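PDB 7CSV: HTH cro/C1-type domain-containing protein from Pseudomonas aeruginosa PAO1, which is the antitoxin HigA, a dimeric helix-turn-helix protein that acts as a regulatory factor by recognising specific pseudopalindromic DNA motifs. Local coordinates for the interface of chains A and B. Residues are numbered along the deposited sequence; one frame, centred on the assembly and turned at random. Chains: chain A/B, HTH cro/C1-type domain-containing protein.

Contact 1: the interface of chains A and B. Residues chain A 23, 62, 64; chain B 96-98.
B:Leu97 reaches between two aromatic rings of chain A, and each ring meets a different part of its side chain. One methyl, CD2, lies over a face of A:Phe23, 3.7 Å from the centroid of the ring and displaced towards its rim. The nearest ring atom is CG, 3.6 Å from B:Leu97 CD2, which is the geometry of a CH-pi contact. The root of the same leucine serves A:Tyr62: CB stands over a face of the phenol ring, again off-centre, 3.8 Å from CZ of A:Tyr62. The other methyl, CD1, packs at the phenolic end, 3.6 Å from OH of A:Tyr62.

A backbone hydrogen bond holds the leucine against the tyrosine. The amide N of B:Leu97 donates to the carbonyl O of A:Tyr62 over 2.9 Å, nearly straight (168° at H), in the carbonyl plane and on a lone pair. Since chi1 of B:Leu97 is 171°, CG lies opposite the amide N that holds A:Tyr62 O, and the isobutyl group is carried towards A:Phe23. Water 1 lies 2.7 Å from the same O of A:Tyr62 and also hydrogen-bonds to the amide N of B:Leu98, so the carbonyl in the last turn of helix 53-63 meets two successive amides, one directly and one through water.

B:Leu98 turns its CD1 branch towards the carboxylate of A:Asp64, an oblique packing contact with CG of A:Asp64 at 3.9 Å.

The site docks the short 3-10 turn 97-99 near the C-terminus of one subunit onto the helix-turn-helix domain of the other, helping to hold the HigA dimer together.

Contact 2: the interface of chains A and B. Residues chain A 34, 54, 57-58; chain B 86, 90, 93-94.
A:Arg58 and B:Glu93 form the charged link across this patch. The terminal nitrogen NH1 of A:Arg58 donates to carboxylate oxygen OE2 of B:Glu93 at 2.6 Å, a salt bridge lying in the guanidinium plane and using the anti lone pair of OE2. The carboxylate is turned 35° from the guanidinium; a second bond, from NH2 to the same oxygen, is weak.

Hydrogen bonds within chain A set the arginine in place. Its NE donates to OD2 of A:Asp54 at 2.9 Å, almost straight and in the guanidinium plane, although 33° out of the carboxylate plane. NH1 also reaches the carbonyl O of A:Leu34 at 2.7 Å, tilted from the guanidinium plane and clearly bent at the hydrogen, though it meets the carbonyl almost head-on. Partners at NE and NH1 thus restrict rotation of the group, and the two carboxylates probably stabilise its positive charge.

Apolar packing covers one guanidinium face: CG1 of B:Ile90 sits over its centre, 3.8 Å from CZ of A:Arg58. The CG1 branch of B:Ile90 is extended (chi2 163°), which carries CD1 to CG2 of A:Ile57, 3.8 Å away. The aliphatic part of the arginine meets B:Ile94, whose CD1 lies 3.6 Å from CB of A:Arg58 and also touches A:Leu34.

The site fastens the C-terminal end of the long helix 67-93 and the residue after it to helices 27-34 and 53-63 of the partner subunit, supporting the HigA dimer.

Contact 1: the interface of chains A and B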
loop_
_atom_site.group_PDB
_atom_site.type_symbol
_atom_site.label_atom_id
_atom_site.label_comp_id
_atom_site.label_asym_id
_atom_site.label_seq_id
_atom_site.Cartn_x
_atom_site.Cartn_y
_atom_site.Cartn_z
ATOM N N PHE A 23 10.250 -13.557 18.734
ATOM C CA PHE A 23 11.034 -14.745 18.427
ATOM C C PHE A 23 12.517 -14.593 18.736
ATOM O O PHE A 23 13.292 -15.506 18.423
ATOM C CB PHE A 23 10.857 -15.122 16.955
ATOM C CG PHE A 23 9.459 -15.517 16.598
ATOM C CD1 PHE A 23 8.969 -16.763 16.949
ATOM C CD2 PHE A 23 8.633 -14.647 15.905
ATOM C CE1 PHE A 23 7.678 -17.137 16.619
ATOM C CE2 PHE A 23 7.343 -15.014 15.573
ATOM C CZ PHE A 23 6.864 -16.260 15.931
ATOM N N TYR A 62 8.318 -15.757 5.534
ATOM C CA TYR A 62 9.150 -16.110 6.679
ATOM C C TYR A 62 8.315 -16.275 7.942
ATOM O O TYR A 62 8.509 -17.222 8.709
ATOM C CB TYR A 62 10.220 -15.048 6.885
ATOM C CG TYR A 62 11.247 -15.463 7.903
ATOM C CD1 TYR A 62 12.024 -16.588 7.700
ATOM C CD2 TYR A 62 11.421 -14.741 9.067
ATOM C CE1 TYR A 62 12.963 -16.979 8.631
ATOM C CE2 TYR A 62 12.354 -15.119 10.009
ATOM C CZ TYR A 62 13.123 -16.242 9.783
ATOM O OH TYR A 62 14.058 -16.626 10.722
ATOM N N ASP A 64 4.916 -16.644 8.359
ATOM C CA ASP A 64 3.583 -17.242 8.245
ATOM C C ASP A 64 2.472 -16.190 8.351
ATOM O O ASP A 64 1.557 -16.300 9.165
ATOM C CB ASP A 64 3.370 -18.337 9.300
ATOM C CG ASP A 64 4.019 -19.650 8.925
ATOM O OD1 ASP A 64 4.461 -19.808 7.768
ATOM O OD2 ASP A 64 4.075 -20.541 9.796
ATOM N N PRO B 96 10.571 -20.884 5.846
ATOM C CA PRO B 96 9.735 -20.316 6.911
ATOM C C PRO B 96 10.320 -20.573 8.290
ATOM O O PRO B 96 10.883 -21.638 8.565
ATOM C CB PRO B 96 8.394 -21.034 6.729
ATOM C CG PRO B 96 8.369 -21.406 5.272
ATOM C CD PRO B 96 9.792 -21.725 4.920
ATOM N N LEU B 97 10.178 -19.573 9.160
ATOM C CA LEU B 97 10.734 -19.664 10.504
ATOM C C LEU B 97 10.228 -20.908 11.217
ATOM O O LEU B 97 11.008 -21.641 11.840
ATOM C CB LEU B 97 10.383 -18.397 11.294
ATOM C CG LEU B 97 10.707 -18.407 12.786
ATOM C CD1 LEU B 97 12.178 -18.700 13.041
ATOM C CD2 LEU B 97 10.297 -17.088 13.440
ATOM N N LEU B 98 8.939 -21.191 11.094
ATOM C CA LEU B 98 8.326 -22.283 11.832
ATOM C C LEU B 98 8.552 -23.633 11.173
ATOM O O LEU B 98 8.266 -24.665 11.790
ATOM C CB LEU B 98 6.837 -21.990 12.008
ATOM C CG LEU B 98 6.767 -20.600 12.644
ATOM C CD1 LEU B 98 5.379 -19.979 12.610
ATOM C CD2 LEU B 98 7.298 -20.639 14.066
HETATM O O HOH W 1 7.131 -19.272 9.773
#

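Contact 2: the interface of chains A and B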
loop_
_atom_site.group_PDB
_atom_site.type_symbol
_atom_site.label_atom_id
_atom_site.label_comp_id
_atom_site.label_asym_id
_atom_site.label_seq_id
_atom_site.Cartn_x
_atom_site.Cartn_y
_atom_site.Cartn_z
ATOM N N LEU A 34 15.777 -13.774 5.062
ATOM C CA LEU A 34 15.008 -13.328 3.911
ATOM C C LEU A 34 15.830 -13.233 2.636
ATOM O O LEU A 34 15.247 -13.004 1.568
ATOM C CB LEU A 34 14.390 -11.962 4.199
ATOM C CG LEU A 34 13.474 -11.882 5.417
ATOM C CD1 LEU A 34 12.928 -10.464 5.557
ATOM C CD2 LEU A 34 12.357 -12.873 5.269
ATOM N N ASP A 54 7.862 -6.656 -2.696
ATOM C CA ASP A 54 8.773 -7.797 -2.636
ATOM C C ASP A 54 9.094 -8.141 -1.191
ATOM O O ASP A 54 9.049 -9.309 -0.802
ATOM C CB ASP A 54 10.044 -7.480 -3.429
ATOM C CG ASP A 54 11.026 -8.633 -3.470
ATOM O OD1 ASP A 54 10.864 -9.516 -4.335
ATOM O OD2 ASP A 54 11.973 -8.629 -2.656
ATOM N N ILE A 57 6.153 -9.919 0.545
ATOM C CA ILE A 57 6.089 -11.344 0.216
ATOM C C ILE A 57 7.130 -12.123 1.017
ATOM O O ILE A 57 6.844 -13.209 1.540
ATOM C CB ILE A 57 6.254 -11.543 -1.301
ATOM C CG1 ILE A 57 5.072 -10.913 -2.052
ATOM C CG2 ILE A 57 6.363 -13.034 -1.651
ATOM C CD1 ILE A 57 5.294 -10.794 -3.550
ATOM N N ARG A 58 8.338 -11.569 1.159
ATOM C CA ARG A 58 9.377 -12.235 1.941
ATOM C C ARG A 58 8.982 -12.354 3.406
ATOM O O ARG A 58 9.135 -13.416 4.015
ATOM C CB ARG A 58 10.712 -11.498 1.797
ATOM C CG ARG A 58 11.222 -11.446 0.372
ATOM C CD ARG A 58 12.578 -10.781 0.252
ATOM N NE ARG A 58 13.019 -10.825 -1.142
ATOM C CZ ARG A 58 13.747 -11.802 -1.682
ATOM N NH1 ARG A 58 14.169 -12.833 -0.952
ATOM N NH2 ARG A 58 14.063 -11.747 -2.966
ATOM N N ASN B 86 8.549 -12.595 -9.250
ATOM C CA ASN B 86 9.591 -13.166 -8.401
ATOM C C ASN B 86 9.066 -14.065 -7.285
ATOM O O ASN B 86 9.867 -14.523 -6.458
ATOM C CB ASN B 86 10.438 -12.038 -7.781
ATOM C CG ASN B 86 11.094 -11.143 -8.833
ATOM O OD1 ASN B 86 11.890 -11.614 -9.653
ATOM N ND2 ASN B 86 10.787 -9.851 -8.797
ATOM N N ILE B 90 11.193 -16.274 -4.458
ATOM C CA ILE B 90 11.186 -15.933 -3.041
ATOM C C ILE B 90 10.854 -17.151 -2.194
ATOM O O ILE B 90 11.508 -17.421 -1.178
ATOM C CB ILE B 90 10.186 -14.795 -2.784
ATOM C CG1 ILE B 90 10.730 -13.498 -3.357
ATOM C CG2 ILE B 90 9.881 -14.702 -1.290
ATOM C CD1 ILE B 90 9.655 -12.401 -3.517
ATOM N N GLU B 93 13.869 -19.460 -1.967
ATOM C CA GLU B 93 15.089 -19.128 -1.248
ATOM C C GLU B 93 14.879 -18.845 0.237
ATOM O O GLU B 93 15.872 -18.741 0.961
ATOM C CB GLU B 93 15.810 -17.955 -1.924
ATOM C CG GLU B 93 15.096 -16.633 -1.866
ATOM C CD GLU B 93 15.733 -15.594 -2.781
ATOM O OE1 GLU B 93 16.461 -15.964 -3.724
ATOM O OE2 GLU B 93 15.519 -14.397 -2.545
ATOM N N ILE B 94 13.637 -18.774 0.723
ATOM C CA ILE B 94 13.356 -18.484 2.127
ATOM C C ILE B 94 12.719 -19.710 2.767
ATOM O O ILE B 94 11.717 -20.232 2.264
ATOM C CB ILE B 94 12.446 -17.249 2.285
ATOM C CG1 ILE B 94 13.142 -15.994 1.786
ATOM C CG2 ILE B 94 12.053 -17.046 3.739
ATOM C CD1 ILE B 94 12.243 -14.736 1.884
#

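Contact 1 and contact 2 are neighbouring parts of one dimer interface, with the centres of their C-alpha atoms about 12 Å apart. On chain A both draw on helix 53-63, contact 2 in its first half and contact 1 at its C-terminal end and just beyond; contact 1 adds the end of helix 11-23, contact 2 that of helix 27-34. On chain B they follow each other in sequence, from helix 67-93 to the turn 97-99. One C-terminal arm therefore lies along the partner's helix-turn-helix domain. The two-fold axis repeats both contacts, a reciprocal clasp that probably helps space the DNA-binding domains for pseudopalindromic sites.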